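Local coordinates for THA8 RNA binding protein (PDB 4N2Q), which binds RNA through pentatricopeptide repeats and probably recognises particular sequences in mRNA, at the interface of chains A and B. Numbering follows the deposited sequence. Chains: chain A/B, THA8 RNA binding protein.

The interface of chains A and B. Residues chain A 208, 227, 230-231, 234; chain B 129, 131-132.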
loop_
_atom_site.group_PDB
_atom_site.type_symbol
_atom_site.label_atom_id
_atom_site.label_comp_id
_atom_site.label_asym_id
_atom_site.label_seq_id
_atom_site.Cartn_x
_atom_site.Cartn_y
_atom_site.Cartn_z
ATOM N N ARG A 208 2.661 -1.302 -3.120
ATOM C CA ARG A 208 1.627 -0.324 -3.533
ATOM C C ARG A 208 2.174 1.075 -3.679
ATOM O O ARG A 208 1.830 1.810 -4.603
ATOM C CB ARG A 208 0.442 -0.316 -2.554
ATOM C CG ARG A 208 -0.178 -1.707 -2.353
ATOM C CD ARG A 208 -0.566 -2.402 -3.661
ATOM N NE ARG A 208 -1.991 -2.271 -3.923
ATOM C CZ ARG A 208 -2.923 -3.041 -3.368
ATOM N NH1 ARG A 208 -2.574 -4.013 -2.521
ATOM N NH2 ARG A 208 -4.203 -2.843 -3.668
ATOM N N GLU A 227 4.465 -4.539 -9.882
ATOM C CA GLU A 227 3.227 -5.310 -9.813
ATOM C C GLU A 227 3.507 -6.799 -9.906
ATOM O O GLU A 227 2.849 -7.602 -9.247
ATOM C CB GLU A 227 2.279 -4.891 -10.913
ATOM C CG GLU A 227 1.749 -3.473 -10.772
ATOM C CD GLU A 227 0.650 -3.179 -11.771
ATOM O OE1 GLU A 227 0.846 -3.435 -12.973
ATOM O OE2 GLU A 227 -0.419 -2.705 -11.369
ATOM N N LEU A 230 5.004 -7.870 -6.666
ATOM C CA LEU A 230 3.881 -7.967 -5.766
ATOM C C LEU A 230 3.102 -9.252 -6.014
ATOM O O LEU A 230 2.676 -9.930 -5.070
ATOM C CB LEU A 230 2.967 -6.738 -5.925
ATOM C CG LEU A 230 1.627 -6.779 -5.175
ATOM C CD1 LEU A 230 1.801 -6.858 -3.672
ATOM C CD2 LEU A 230 0.832 -5.538 -5.518
ATOM N N ALA A 231 2.908 -9.574 -7.293
ATOM C CA ALA A 231 2.177 -10.794 -7.696
ATOM C C ALA A 231 2.842 -12.036 -7.154
ATOM O O ALA A 231 2.180 -12.962 -6.676
ATOM C CB ALA A 231 2.067 -10.886 -9.209
ATOM N N GLU A 234 2.267 -12.073 -3.329
ATOM C CA GLU A 234 0.907 -12.540 -3.081
ATOM C C GLU A 234 0.785 -14.042 -3.290
ATOM O O GLU A 234 0.116 -14.738 -2.538
ATOM C CB GLU A 234 -0.087 -11.796 -3.989
ATOM C CG GLU A 234 -0.247 -10.311 -3.686
ATOM C CD GLU A 234 -0.885 -10.020 -2.325
ATOM O OE1 GLU A 234 -1.179 -10.971 -1.570
ATOM O OE2 GLU A 234 -1.112 -8.831 -2.012
ATOM N N PRO B 129 -5.165 -6.107 -5.607
ATOM C CA PRO B 129 -4.096 -5.681 -6.545
ATOM C C PRO B 129 -4.388 -6.049 -8.013
ATOM O O PRO B 129 -4.732 -7.193 -8.324
ATOM C CB PRO B 129 -2.842 -6.425 -6.054
ATOM C CG PRO B 129 -3.191 -7.080 -4.759
ATOM C CD PRO B 129 -4.688 -7.046 -4.580
ATOM N N ASN B 131 -3.530 -6.902 -11.978
ATOM C CA ASN B 131 -2.488 -7.681 -12.646
ATOM C C ASN B 131 -1.807 -8.599 -11.657
ATOM O O ASN B 131 -0.589 -8.583 -11.526
ATOM C CB ASN B 131 -1.483 -6.761 -13.333
ATOM C CG ASN B 131 -2.168 -5.614 -14.072
ATOM O OD1 ASN B 131 -1.611 -4.540 -14.200
ATOM N ND2 ASN B 131 -3.383 -5.842 -14.552
ATOM N N ASP B 132 -2.624 -9.404 -10.980
ATOM C CA ASP B 132 -2.158 -10.277 -9.910
ATOM C C ASP B 132 -2.922 -11.603 -9.958
ATOM O O ASP B 132 -3.973 -11.744 -9.317
ATOM C CB ASP B 132 -2.415 -9.589 -8.554
ATOM C CG ASP B 132 -1.295 -9.760 -7.591
ATOM O OD1 ASP B 132 -0.448 -8.810 -7.516
ATOM O OD2 ASP B 132 -1.267 -10.833 -6.928
#
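B:Asp132 lays its carboxylate against the flank of helix 220-237 of chain A, at a join between two copies of this helical pentatricopeptide-repeat (PPR) protein. OD1 of B:Asp132 lies 3.3 Å from CA of A:Ala231, while the other oxygen, OD2, is 3.3 Å from CB of A:Glu234, about one turn further along. These are contacts with carbon; the backbone N of A:Ala231 lies near OD1 but is already in the helix's own bonding to O of A:Glu227. The carboxylates of B:Asp132 and A:Glu234 stay apart, OD2 to OE2 being 5.3 Å, with their planes turned 80° to each other; if both are ionised, they would probably repel weakly. Replacing B:Asp132 with an alanine would probably leave A:Ala231 and the aliphatic stem of A:Glu234 without the group that packs on them. Beside it, the ring of B:Pro129 meets A:Leu230 at about a right angle, CB to methyl CD2 at 3.8 Å. With CG of A:Leu230 anti to its backbone nitrogen (chi1 172°), the branch reaches this ring. The guanidinium of A:Arg208, from helix 204-216, adds a loose contact, NH1 to ring carbon CG of B:Pro129 at 3.8 Å. At the other end of the patch, A:Glu227 extends beyond CG toward B:Asn131. Its OE1 faces the amide oxygen OD1 at 3.0 Å, a doubtful acceptor-acceptor pair; a flipped amide could present ND2 instead. The structure alone does not show whether this pairing forms in solution.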